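Local coordinates for filamentous hemagglutinin (Bordetella pertussis, PDB 1RWR), which probably directs export of this adhesin through the two-partner secretion pathway, as its secretion domain, folded as a right-handed beta-helix, at residues 4-9 against 79-84; 157-162 against 196-201. One frame throughout, in Å; residues are numbered along the deposited sequence.

Interaction 1: residues 4-9 against 79-84; sequences VPQGQT and EVTDTS
Gln-6 and Thr-81 meet across strand 31-36, the first strand of the long parallel sheet of a right-handed beta-helix, and show how a small surface contact can be made by one side chain on each side together with a water. The segment 4-9 starts as a short strand. Val-4 pairs through its backbone with Gln-37 and Gln-38, and Pro-5 rests on Phe-36. Strand 31-36 lies between the two segments: Lys-35 bonds through its backbone to Gln-6, Asn-34 and Phe-36 to Glu-79, and the CA atoms of Gln-6 and Thr-81 remain 9.0 Å apart.

Side chains bridge that gap. With CG of Gln-6 beside its own backbone N (chi1 -68°) and the chain extended beyond, the amide reaches across the intervening strand. NE2 gives a hydrogen bond to Thr-81 OG1 at 2.8 Å. It is a bent one, 142° at the hydrogen, and the hydroxyl is tilted 21° from the amide plane. The methyl CG2 of Thr-81 lies 3.2 Å from the same NE2. A water closes the group into a ring: it donates to Gln-6 OE1 at 2.9 Å and is hydrogen-bonded to Thr-81 OG1 at 2.7 Å. The hydroxyl has a further, weak bond with Phe-36 O.

Past Gln-6 the chain reverses in a type II' turn, where Gly-7 supplies the positive phi of the second position. Thr-9 N closes it with a weak bond to Gln-6 O, and Thr-9 OG1 is hydrogen-bonded to Asn-34 OD1.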
loop_
_atom_site.group_PDB
_atom_site.type_symbol
_atom_site.label_atom_id
_atom_site.label_comp_id
_atom_site.label_asym_id
_atom_site.label_seq_id
_atom_site.Cartn_x
_atom_site.Cartn_y
_atom_site.Cartn_z
ATOM N N VAL A 4 -5.283 -19.109 3.333
ATOM C CA VAL A 4 -5.594 -20.298 2.565
ATOM C C VAL A 4 -4.976 -20.138 1.195
ATOM O O VAL A 4 -5.536 -19.451 0.351
ATOM C CB VAL A 4 -7.142 -20.528 2.469
ATOM C CG1 VAL A 4 -7.464 -21.777 1.678
ATOM C CG2 VAL A 4 -7.715 -20.646 3.827
ATOM N N PRO A 5 -3.820 -20.762 0.972
ATOM C CA PRO A 5 -3.136 -20.614 -0.312
ATOM C C PRO A 5 -3.743 -21.462 -1.410
ATOM O O PRO A 5 -4.549 -22.411 -1.149
ATOM C CB PRO A 5 -1.727 -21.116 -0.013
ATOM C CG PRO A 5 -1.933 -22.182 1.039
ATOM C CD PRO A 5 -3.089 -21.673 1.886
ATOM N N GLN A 6 -3.317 -21.132 -2.621
ATOM C CA GLN A 6 -3.630 -21.887 -3.830
ATOM C C GLN A 6 -2.351 -22.176 -4.609
ATOM O O GLN A 6 -1.327 -21.531 -4.393
ATOM C CB GLN A 6 -4.601 -21.094 -4.694
ATOM C CG GLN A 6 -5.988 -20.969 -4.020
ATOM C CD GLN A 6 -6.957 -20.024 -4.680
ATOM O OE1 GLN A 6 -8.183 -20.219 -4.570
ATOM N NE2 GLN A 6 -6.469 -19.028 -5.346
ATOM N N GLY A 7 -2.398 -23.200 -5.458
ATOM C CA GLY A 7 -1.286 -23.563 -6.329
ATOM C C GLY A 7 -0.074 -24.060 -5.568
ATOM O O GLY A 7 -0.196 -24.835 -4.632
ATOM N N GLN A 8 1.114 -23.594 -5.952
ATOM C CA GLN A 8 2.358 -24.098 -5.333
ATOM C C GLN A 8 2.613 -23.461 -3.960
ATOM O O GLN A 8 3.390 -23.994 -3.141
ATOM C CB GLN A 8 3.559 -23.896 -6.267
ATOM C CG GLN A 8 4.859 -24.443 -5.723
ATOM C CD GLN A 8 6.149 -24.152 -6.552
ATOM O OE1 GLN A 8 6.952 -25.095 -6.795
ATOM N NE2 GLN A 8 6.399 -22.873 -6.888
ATOM N N THR A 9 1.968 -22.312 -3.705
ATOM C CA THR A 9 2.121 -21.633 -2.417
ATOM C C THR A 9 1.691 -22.535 -1.245
ATOM O O THR A 9 0.622 -23.150 -1.295
ATOM C CB THR A 9 1.312 -20.318 -2.415
ATOM O OG1 THR A 9 1.675 -19.541 -3.543
ATOM C CG2 THR A 9 1.665 -19.450 -1.200
ATOM N N GLU A 79 -2.154 -12.369 -4.012
ATOM C CA GLU A 79 -3.412 -11.977 -4.647
ATOM C C GLU A 79 -4.534 -12.848 -4.137
ATOM O O GLU A 79 -4.425 -14.063 -4.200
ATOM C CB GLU A 79 -3.323 -12.211 -6.166
ATOM C CG GLU A 79 -4.584 -11.820 -6.900
ATOM C CD GLU A 79 -4.644 -12.294 -8.349
ATOM O OE1 GLU A 79 -3.663 -12.853 -8.842
ATOM O OE2 GLU A 79 -5.668 -12.030 -9.031
ATOM N N VAL A 80 -5.593 -12.249 -3.626
ATOM C CA VAL A 80 -6.762 -13.002 -3.201
ATOM C C VAL A 80 -7.690 -13.210 -4.393
ATOM O O VAL A 80 -8.086 -12.252 -5.056
ATOM C CB VAL A 80 -7.517 -12.297 -2.066
ATOM C CG1 VAL A 80 -8.868 -12.993 -1.778
ATOM C CG2 VAL A 80 -6.687 -12.262 -0.821
ATOM N N THR A 81 -8.071 -14.474 -4.622
ATOM C CA THR A 81 -8.894 -14.845 -5.771
ATOM C C THR A 81 -10.382 -15.063 -5.468
ATOM O O THR A 81 -11.167 -15.144 -6.410
ATOM C CB THR A 81 -8.384 -16.122 -6.384
ATOM O OG1 THR A 81 -8.611 -17.171 -5.434
ATOM C CG2 THR A 81 -6.949 -16.079 -6.590
ATOM N N ASP A 82 -10.773 -15.162 -4.210
ATOM C CA ASP A 82 -12.185 -15.423 -3.866
ATOM C C ASP A 82 -12.892 -14.135 -3.473
ATOM O O ASP A 82 -12.505 -13.112 -3.994
ATOM C CB ASP A 82 -12.324 -16.512 -2.826
ATOM C CG ASP A 82 -13.522 -17.413 -3.102
ATOM O OD1 ASP A 82 -14.412 -16.997 -3.905
ATOM O OD2 ASP A 82 -13.648 -18.547 -2.569
ATOM N N THR A 83 -13.898 -14.165 -2.570
ATOM C CA THR A 83 -14.790 -13.003 -2.404
ATOM C C THR A 83 -14.603 -12.204 -1.126
ATOM O O THR A 83 -15.260 -11.167 -0.973
ATOM C CB THR A 83 -16.304 -13.426 -2.488
ATOM O OG1 THR A 83 -16.628 -14.284 -1.385
ATOM C CG2 THR A 83 -16.591 -14.205 -3.758
ATOM N N SER A 84 -13.711 -12.659 -0.240
ATOM C CA SER A 84 -13.563 -12.087 1.096
ATOM C C SER A 84 -12.483 -11.006 1.061
ATOM O O SER A 84 -11.513 -11.173 0.341
ATOM C CB SER A 84 -13.190 -13.157 2.136
ATOM O OG SER A 84 -11.809 -13.617 2.076
HETATM O O HOH W 1 -10.722 -18.875 -5.098
#

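Interaction 2: residues 157-162 against 196-201; sequences LGYFDV and ATRRAT
The guanidinium of Arg-198 lies flat on the ring of Tyr-159 while presenting its edge to Asp-161, a worked case of one cation using its face and its rim for different partners. Ring and guanidinium planes differ by 14°. The stack is offset toward CB of Tyr-159, and Arg-198 CZ stands 4.2 Å from the ring centroid, off its centre, as a cation-pi contact. The part of the arginine over the middle of the ring is the start of the head group. NE sits above the centre, and CD makes a CH-pi contact with the ring face, 3.8 Å from the centroid. At the far end of the overlap NH2 comes within 3.6 Å of Tyr-159 CB. A bend at chi3 (61°), after an extended chi2, brings the head group over the ring.

Tyr-159 and Asp-161 both point toward segment 196-201 from strand 159-164, a parallel strand of the beta-helix, whereas Phe-160 between them points away. Arg-198 belongs to the turn joining strands 191-194 and 199-202 of an antiparallel sheet, so the contact ties that hairpin to the helix wall.

Asp-161 is gripped side-on through a two-bond salt bridge. NH2 of Arg-198 reaches the syn lone pair of OD1 at 2.8 Å, and NE meets OD2 from the syn side at 2.9 Å, the latter bond nearly straight at 171°. Both oxygens lie close to the guanidinium plane. The hydroxyl of Tyr-193, in the first strand of the hairpin, is also hydrogen-bonded to OD2.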
loop_
_atom_site.group_PDB
_atom_site.type_symbol
_atom_site.label_atom_id
_atom_site.label_comp_id
_atom_site.label_asym_id
_atom_site.label_seq_id
_atom_site.Cartn_x
_atom_site.Cartn_y
_atom_site.Cartn_z
ATOM N N LEU A 157 10.923 1.114 4.410
ATOM C CA LEU A 157 10.443 0.994 3.025
ATOM C C LEU A 157 10.913 2.163 2.190
ATOM O O LEU A 157 11.025 3.320 2.664
ATOM C CB LEU A 157 8.917 1.013 2.998
ATOM C CG LEU A 157 8.181 -0.055 3.792
ATOM C CD1 LEU A 157 6.680 0.224 3.842
ATOM C CD2 LEU A 157 8.452 -1.444 3.203
ATOM N N GLY A 158 11.140 1.928 0.909
ATOM C CA GLY A 158 11.346 3.038 0.025
ATOM C C GLY A 158 10.061 3.821 -0.206
ATOM O O GLY A 158 10.043 5.060 -0.151
ATOM N N TYR A 159 8.981 3.101 -0.477
ATOM C CA TYR A 159 7.631 3.688 -0.515
ATOM C C TYR A 159 6.619 2.725 0.056
ATOM O O TYR A 159 6.830 1.487 0.100
ATOM C CB TYR A 159 7.180 4.069 -1.932
ATOM C CG TYR A 159 7.166 2.901 -2.891
ATOM C CD1 TYR A 159 6.088 2.031 -2.940
ATOM C CD2 TYR A 159 8.253 2.637 -3.734
ATOM C CE1 TYR A 159 6.082 0.928 -3.769
ATOM C CE2 TYR A 159 8.238 1.533 -4.606
ATOM C CZ TYR A 159 7.151 0.686 -4.604
ATOM O OH TYR A 159 7.131 -0.419 -5.410
ATOM N N PHE A 160 5.500 3.324 0.468
ATOM C CA PHE A 160 4.292 2.651 0.875
ATOM C C PHE A 160 3.215 3.231 -0.005
ATOM O O PHE A 160 2.914 4.439 0.084
ATOM C CB PHE A 160 3.975 2.957 2.341
ATOM C CG PHE A 160 2.628 2.452 2.795
ATOM C CD1 PHE A 160 2.372 1.095 2.815
ATOM C CD2 PHE A 160 1.633 3.332 3.227
ATOM C CE1 PHE A 160 1.099 0.592 3.232
ATOM C CE2 PHE A 160 0.369 2.857 3.593
ATOM C CZ PHE A 160 0.113 1.490 3.634
ATOM N N ASP A 161 2.615 2.388 -0.842
ATOM C CA ASP A 161 1.592 2.799 -1.803
ATOM C C ASP A 161 0.309 2.087 -1.465
ATOM O O ASP A 161 0.299 0.857 -1.168
ATOM C CB ASP A 161 1.950 2.397 -3.232
ATOM C CG ASP A 161 2.988 3.272 -3.870
ATOM O OD1 ASP A 161 3.495 4.246 -3.230
ATOM O OD2 ASP A 161 3.336 3.062 -5.079
ATOM N N VAL A 162 -0.768 2.856 -1.507
ATOM C CA VAL A 162 -2.133 2.354 -1.320
ATOM C C VAL A 162 -2.894 2.722 -2.590
ATOM O O VAL A 162 -3.022 3.908 -2.923
ATOM C CB VAL A 162 -2.828 2.998 -0.139
ATOM C CG1 VAL A 162 -4.261 2.508 -0.052
ATOM C CG2 VAL A 162 -2.122 2.700 1.160
ATOM N N ALA A 196 6.132 -0.913 -11.760
ATOM C CA ALA A 196 7.528 -0.486 -11.952
ATOM C C ALA A 196 7.693 1.037 -12.040
ATOM O O ALA A 196 8.672 1.578 -11.529
ATOM C CB ALA A 196 8.178 -1.187 -13.204
ATOM N N THR A 197 6.754 1.742 -12.671
ATOM C CA THR A 197 6.876 3.213 -12.826
ATOM C C THR A 197 6.113 4.025 -11.784
ATOM O O THR A 197 6.291 5.260 -11.673
ATOM C CB THR A 197 6.425 3.648 -14.208
ATOM O OG1 THR A 197 5.058 3.263 -14.421
ATOM C CG2 THR A 197 7.248 2.926 -15.297
ATOM N N ARG A 198 5.254 3.327 -11.037
ATOM C CA ARG A 198 4.312 3.966 -10.111
ATOM C C ARG A 198 3.483 5.065 -10.775
ATOM O O ARG A 198 3.284 6.144 -10.195
ATOM C CB ARG A 198 5.051 4.455 -8.871
ATOM C CG ARG A 198 5.719 3.313 -8.161
ATOM C CD ARG A 198 6.526 3.690 -6.975
ATOM N NE ARG A 198 5.761 4.330 -5.910
ATOM C CZ ARG A 198 6.041 5.506 -5.390
ATOM N NH1 ARG A 198 7.061 6.249 -5.876
ATOM N NH2 ARG A 198 5.325 5.964 -4.377
ATOM N N ARG A 199 3.055 4.803 -12.018
ATOM C CA ARG A 199 2.183 5.717 -12.740
ATOM C C ARG A 199 0.780 5.130 -12.858
ATOM O O ARG A 199 0.609 3.937 -13.149
ATOM C CB ARG A 199 2.709 6.030 -14.144
ATOM C CG ARG A 199 4.097 6.656 -14.154
ATOM C CD ARG A 199 4.224 7.927 -13.397
ATOM N NE ARG A 199 3.199 8.903 -13.749
ATOM C CZ ARG A 199 2.805 9.909 -12.975
ATOM N NH1 ARG A 199 3.354 10.116 -11.774
ATOM N NH2 ARG A 199 1.852 10.728 -13.422
ATOM N N ALA A 200 -0.204 5.992 -12.661
ATOM C CA ALA A 200 -1.616 5.645 -12.797
ATOM C C ALA A 200 -2.167 6.197 -14.095
ATOM O O ALA A 200 -2.006 7.380 -14.391
ATOM C CB ALA A 200 -2.407 6.195 -11.655
ATOM N N THR A 201 -2.854 5.358 -14.845
ATOM C CA THR A 201 -3.586 5.825 -16.000
ATOM C C THR A 201 -5.028 5.432 -15.823
ATOM O O THR A 201 -5.293 4.268 -15.528
ATOM C CB THR A 201 -3.011 5.234 -17.298
ATOM O OG1 THR A 201 -3.108 3.814 -17.297
ATOM C CG2 THR A 201 -1.547 5.449 -17.404
#

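Overall arrangement
Both contacts reach the same long parallel sheet of the beta-helix, interaction 1 at the end of strand 75-80 near its N-terminal edge and interaction 2 through strand 159-164 further along, with strands 99-104 and 119-125 between. Their centres are 23 Å apart and their nearest atoms about 14 Å, so they do not touch. They follow one another along the chain. The antiparallel four-stranded sheet gives an indirect connection: one outermost strand is 199-202, which follows Arg-198, while the other, 128-132, carries Arg-128, which forms a salt bridge with Glu-79 and a hydrogen bond with Val-80 O. Interaction 1 lies at the surface, interaction 2 is partly buried.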